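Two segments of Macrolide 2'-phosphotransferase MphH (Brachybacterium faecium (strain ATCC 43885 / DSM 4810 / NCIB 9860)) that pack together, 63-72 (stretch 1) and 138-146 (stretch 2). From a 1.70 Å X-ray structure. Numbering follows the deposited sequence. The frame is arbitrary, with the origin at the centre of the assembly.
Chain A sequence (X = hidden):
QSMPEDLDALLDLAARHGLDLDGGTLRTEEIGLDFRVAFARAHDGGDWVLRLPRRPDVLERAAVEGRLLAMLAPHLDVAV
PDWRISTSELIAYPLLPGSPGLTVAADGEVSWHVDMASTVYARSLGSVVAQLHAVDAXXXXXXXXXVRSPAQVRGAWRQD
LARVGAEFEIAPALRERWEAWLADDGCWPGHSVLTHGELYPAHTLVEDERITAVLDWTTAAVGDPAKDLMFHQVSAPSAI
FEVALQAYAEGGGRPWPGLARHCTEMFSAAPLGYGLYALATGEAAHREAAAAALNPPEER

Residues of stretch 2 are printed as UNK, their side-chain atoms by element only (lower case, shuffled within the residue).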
ATOM      1  N   ALA A  63      10.766  -5.528 -10.029  1.00 18.64           N
ATOM      2  CA  ALA A  63      11.302  -6.876  -9.892  1.00 17.38           C
ATOM      3  C   ALA A  63      11.076  -7.415  -8.484  1.00 16.76           C
ATOM      4  O   ALA A  63      10.729  -8.589  -8.312  1.00 14.68           O
ATOM      5  CB  ALA A  63      12.786  -6.898 -10.253  1.00 22.66           C
ATOM      6  N   VAL A  64      11.271  -6.573  -7.465  1.00 17.58           N
ATOM      7  CA  VAL A  64      11.006  -6.987  -6.087  1.00 16.05           C
ATOM      8  C   VAL A  64       9.540  -7.345  -5.927  1.00 15.70           C
ATOM      9  O   VAL A  64       9.190  -8.382  -5.347  1.00 20.12           O
ATOM     10  CB  VAL A  64      11.407  -5.876  -5.098  1.00 22.51           C
ATOM     11  CG1 VAL A  64      10.949  -6.235  -3.675  1.00 22.22           C
ATOM     12  CG2 VAL A  64      12.902  -5.644  -5.120  1.00 17.82           C
ATOM     13  N   GLU A  65       8.663  -6.468  -6.428  1.00 16.59           N
ATOM     14  CA  GLU A  65       7.226  -6.688  -6.341  1.00 18.49           C
ATOM     15  C   GLU A  65       6.829  -7.981  -7.037  1.00 20.46           C
ATOM     16  O   GLU A  65       5.985  -8.733  -6.535  1.00 16.69           O
ATOM     17  CB  GLU A  65       6.488  -5.493  -6.946  1.00 18.14           C
ATOM     18  CG  GLU A  65       4.978  -5.666  -7.029  1.00 25.93           C
ATOM     19  CD  GLU A  65       4.292  -4.481  -7.667  1.00 29.36           C
ATOM     20  OE1 GLU A  65       4.952  -3.754  -8.447  1.00 33.81           O
ATOM     21  OE2 GLU A  65       3.093  -4.277  -7.393  1.00 38.22           O
ATOM     22  N   GLY A  66       7.445  -8.271  -8.183  1.00 19.66           N
ATOM     23  CA  GLY A  66       7.142  -9.513  -8.871  1.00 20.09           C
ATOM     24  C   GLY A  66       7.537 -10.731  -8.062  1.00 19.72           C
ATOM     25  O   GLY A  66       6.797 -11.714  -8.002  1.00 17.94           O
ATOM     26  N   ARG A  67       8.712 -10.685  -7.432  1.00 21.17           N
ATOM     27  CA  ARG A  67       9.130 -11.806  -6.601  1.00 23.14           C
ATOM     28  C   ARG A  67       8.212 -11.957  -5.400  1.00 20.15           C
ATOM     29  O   ARG A  67       7.867 -13.076  -5.008  1.00 18.79           O
ATOM     30  CB  ARG A  67      10.583 -11.623  -6.153  1.00 21.08           C
ATOM     31  CG  ARG A  67      11.611 -11.843  -7.267  1.00 17.98           C
ATOM     32  CD  ARG A  67      13.052 -11.890  -6.728  1.00 17.75           C
ATOM     33  NE  ARG A  67      13.518 -10.582  -6.264  1.00 20.20           N
ATOM     34  CZ  ARG A  67      14.126  -9.673  -7.022  1.00 17.80           C
ATOM     35  NH1 ARG A  67      14.335  -9.898  -8.311  1.00 20.83           N
ATOM     36  NH2 ARG A  67      14.511  -8.520  -6.492  1.00 20.47           N
ATOM     37  N   LEU A  68       7.795 -10.837  -4.809  1.00 19.59           N
ATOM     38  CA  LEU A  68       6.884 -10.896  -3.674  1.00 20.75           C
ATOM     39  C   LEU A  68       5.546 -11.513  -4.073  1.00 20.23           C
ATOM     40  O   LEU A  68       5.036 -12.408  -3.390  1.00 21.97           O
ATOM     41  CB  LEU A  68       6.695  -9.499  -3.102  1.00 20.77           C
ATOM     42  CG  LEU A  68       5.720  -9.476  -1.942  1.00 22.65           C
ATOM     43  CD1 LEU A  68       6.340 -10.182  -0.759  1.00 23.26           C
ATOM     44  CD2 LEU A  68       5.415  -8.051  -1.637  1.00 25.23           C
ATOM     45  N   LEU A  69       4.973 -11.053  -5.191  1.00 19.90           N
ATOM     46  CA  LEU A  69       3.681 -11.572  -5.635  1.00 18.23           C
ATOM     47  C   LEU A  69       3.744 -13.071  -5.917  1.00 16.43           C
ATOM     48  O   LEU A  69       2.800 -13.811  -5.614  1.00 17.47           O
ATOM     49  CB  LEU A  69       3.217 -10.815  -6.881  1.00 20.04           C
ATOM     50  CG  LEU A  69       2.769  -9.370  -6.671  1.00 23.71           C
ATOM     51  CD1 LEU A  69       2.529  -8.676  -8.019  1.00 19.01           C
ATOM     52  CD2 LEU A  69       1.516  -9.359  -5.810  1.00 23.76           C
ATOM     53  N   ALA A  70       4.844 -13.533  -6.513  1.00 19.60           N
ATOM     54  CA  ALA A  70       4.960 -14.952  -6.841  1.00 22.69           C
ATOM     55  C   ALA A  70       4.967 -15.820  -5.588  1.00 26.40           C
ATOM     56  O   ALA A  70       4.299 -16.860  -5.540  1.00 27.71           O
ATOM     57  CB  ALA A  70       6.224 -15.196  -7.662  1.00 27.54           C
ATOM     58  N   MET A  71       5.707 -15.424  -4.565  1.00 21.43           N
ATOM     59  CA  MET A  71       5.766 -16.233  -3.359  1.00 25.25           C
ATOM     60  C   MET A  71       4.560 -16.096  -2.452  1.00 20.48           C
ATOM     61  O   MET A  71       4.282 -16.984  -1.665  1.00 22.44           O
ATOM     62  CB  MET A  71       7.007 -15.885  -2.528  1.00 27.14           C
ATOM     63  CG  MET A  71       6.948 -14.535  -1.833  1.00 34.69           C
ATOM     64  SD  MET A  71       6.448 -14.554  -0.088  1.00 31.04           S
ATOM     65  CE  MET A  71       6.317 -16.299   0.213  1.00 33.97           C
ATOM     66  N   LEU A  72       3.821 -15.007  -2.603  1.00 21.04           N
ATOM     67  CA  LEU A  72       2.746 -14.702  -1.662  1.00 18.32           C
ATOM     68  C   LEU A  72       1.417 -15.332  -2.065  1.00 20.09           C
ATOM     69  O   LEU A  72       0.671 -15.801  -1.199  1.00 20.44           O
ATOM     70  CB  LEU A  72       2.599 -13.184  -1.530  1.00 20.78           C
ATOM     71  CG  LEU A  72       1.507 -12.578  -0.661  1.00 27.62           C
ATOM     72  CD1 LEU A  72       1.621 -13.075   0.779  1.00 29.58           C
ATOM     73  CD2 LEU A  72       1.626 -11.060  -0.741  1.00 27.02           C
ATOM     74  N   UNK A 138      11.315 -15.411   6.454  1.00 27.69           N
ATOM     75  CA  UNK A 138      12.580 -15.611   5.753  1.00 32.45           C
ATOM     76  C   UNK A 138      12.370 -15.706   4.249  1.00 33.13           C
ATOM     77  O   UNK A 138      13.168 -15.172   3.470  1.00 29.87           O
ATOM     78  c   UNK A 138      13.291 -16.851   6.291  1.00 41.48           C
ATOM     79  o   UNK A 138      14.518 -15.073   9.250  1.00 67.03           O
ATOM     80  o   UNK A 138      15.216 -14.981   7.170  1.00 59.01           O
ATOM     81  c   UNK A 138      14.525 -15.505   8.075  1.00 61.63           C
ATOM     82  c   UNK A 138      13.674 -16.733   7.759  1.00 48.72           C
ATOM     83  N   UNK A 139      11.293 -16.371   3.819  1.00 26.96           N
ATOM     84  CA  UNK A 139      10.958 -16.372   2.405  1.00 27.19           C
ATOM     85  C   UNK A 139      10.528 -14.989   1.944  1.00 23.56           C
ATOM     86  O   UNK A 139      10.805 -14.610   0.804  1.00 25.75           O
ATOM     87  c   UNK A 139       9.859 -17.398   2.118  1.00 31.68           C
ATOM     88  N   UNK A 140       9.872 -14.217   2.813  1.00 24.35           N
ATOM     89  CA  UNK A 140       9.562 -12.832   2.466  1.00 22.81           C
ATOM     90  C   UNK A 140      10.840 -12.045   2.203  1.00 21.76           C
ATOM     91  O   UNK A 140      10.943 -11.325   1.203  1.00 24.03           O
ATOM     92  c   UNK A 140       8.742 -12.179   3.578  1.00 27.29           C
ATOM     93  N   UNK A 141      11.846 -12.210   3.076  1.00 21.62           N
ATOM     94  CA  UNK A 141      13.082 -11.439   2.950  1.00 21.41           C
ATOM     95  C   UNK A 141      13.827 -11.750   1.657  1.00 20.26           C
ATOM     96  O   UNK A 141      14.498 -10.870   1.102  1.00 23.88           O
ATOM     97  c   UNK A 141      14.000 -11.709   4.149  1.00 24.65           C
ATOM     98  N   UNK A 142      13.744 -12.993   1.170  1.00 21.33           N
ATOM     99  CA  UNK A 142      14.482 -13.363  -0.037  1.00 27.72           C
ATOM    100  C   UNK A 142      14.019 -12.593  -1.270  1.00 32.91           C
ATOM    101  O   UNK A 142      14.755 -12.542  -2.260  1.00 23.61           O
ATOM    102  c   UNK A 142      14.374 -14.870  -0.295  1.00 19.70           C
ATOM    103  N   UNK A 143      12.834 -11.974  -1.229  1.00 24.89           N
ATOM    104  CA  UNK A 143      12.347 -11.217  -2.378  1.00 25.27           C
ATOM    105  C   UNK A 143      13.093  -9.901  -2.576  1.00 23.99           C
ATOM    106  O   UNK A 143      13.054  -9.337  -3.679  1.00 23.43           O
ATOM    107  c   UNK A 143      10.859 -10.921  -2.226  1.00 21.65           C
ATOM    108  c   UNK A 143      10.089 -12.179  -1.849  1.00 24.08           C
ATOM    109  o   UNK A 143      10.679  -9.929  -1.211  1.00 23.75           O
ATOM    110  N   UNK A 144      13.758  -9.393  -1.538  1.00 18.67           N
ATOM    111  CA  UNK A 144      14.463  -8.126  -1.608  1.00 20.86           C
ATOM    112  C   UNK A 144      13.802  -6.985  -0.862  1.00 26.89           C
ATOM    113  O   UNK A 144      14.374  -5.887  -0.808  1.00 21.41           O
ATOM    114  N   UNK A 145      12.623  -7.205  -0.276  1.00 17.81           N
ATOM    115  CA  UNK A 145      11.981  -6.152   0.499  1.00 20.50           C
ATOM    116  C   UNK A 145      12.808  -5.835   1.744  1.00 20.65           C
ATOM    117  O   UNK A 145      13.627  -6.639   2.216  1.00 19.78           O
ATOM    118  c   UNK A 145      10.546  -6.553   0.874  1.00 14.91           C
ATOM    119  c   UNK A 145      10.559  -7.805   1.754  1.00 21.74           C
ATOM    120  c   UNK A 145       9.709  -6.778  -0.375  1.00 20.18           C
ATOM    121  c   UNK A 145       9.169  -8.192   2.293  1.00 17.64           C
ATOM    122  N   UNK A 146      12.587  -4.635   2.276  1.00 21.20           N
ATOM    123  CA  UNK A 146      13.213  -4.222   3.524  1.00 26.51           C
ATOM    124  C   UNK A 146      12.758  -5.117   4.668  1.00 18.02           C
ATOM    125  O   UNK A 146      11.628  -5.605   4.693  1.00 19.18           O
ATOM    126  c   UNK A 146      15.115  -1.711   3.346  1.00 59.29           C
ATOM    127  c   UNK A 146      12.862  -2.771   3.841  1.00 29.37           C
ATOM    128  c   UNK A 146      13.630  -1.742   3.025  1.00 39.88           C
ATOM    129  o   UNK A 146      15.843  -2.637   2.923  1.00 64.19           O
ATOM    130  o   UNK A 146      15.554  -0.745   4.008  1.00 64.77           O
TER

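Position 138 carries three side-chain carbons in a row, the third bearing two oxygens. It lies out of reach of stretch 1. The residue is Glu138.

Position 139 has one side-chain carbon. Its CB points toward stretch 1 and lies 4.2 Å from CE of Met71, an apolar contact. A lone carbon means alanine: Ala139.

Position 140 also has a single carbon, set sideways to stretch 1. The nearest approach is through the backbone, with CA 4.4 Å from SD of Met71. This is Ala140, and it is buried.

Position 141 again has one carbon, far from stretch 1. It is Ala141, and it opens a type I turn that closes at position 144.

Position 142 has one carbon and is exposed, with no contact across the interface. It is Ala142.

Position 143 has three side-chain atoms: a carbon that carries one oxygen and one further carbon. The end carbon packs on Leu68 and Met71, and the backbone O meets Arg67. The fork at CB with mixed elements means threonine, Thr143. Its CG2 sits 3.9 Å from CA of Leu68 and 3.9 Å from CG of Met71. Its OG1 turns back to its own stretch and donates to O of Ala140 at 2.8 Å. The backbone O of Thr143 accepts from NE of Arg67 at 2.9 Å and from NH2 of Arg67 at 3.3 Å.

Position 144 has no side-chain atoms. Its phi is 107°, where a CB would jam against the preceding carbonyl O. A CB would also come within 3.4 Å of CG2 of Val64, a tight fit. The residue is Gly144. Its N donates to O of Ala141 at 3.1 Å, within the turn.

Position 145 has four carbons, forked at the first, with one arm two carbons long. The short arm meets Val64. This is isoleucine, Ile145. Its CG2 lies 3.6 Å from CG1 of Val64.

Position 146 has three carbons, the third with two oxygens, and does not reach stretch 1. It is Glu146.

The contact buries 376 Å², both sides summed. Thr143 has the largest covered area in either stretch. It offers a methyl to the helix of stretch 1 and a carbonyl to Arg67. That carbonyl lies at the edge of the guanidinium, near its plane, so NE and NH2 can both donate to it. Apolar pairs lie to each side along the helix: Val64 with Ile145, and Met71 with Ala139. At Gly144 the missing CB leaves room for CG2 of Val64.

Stretch 2, residues 138-146: EAAAATGIE
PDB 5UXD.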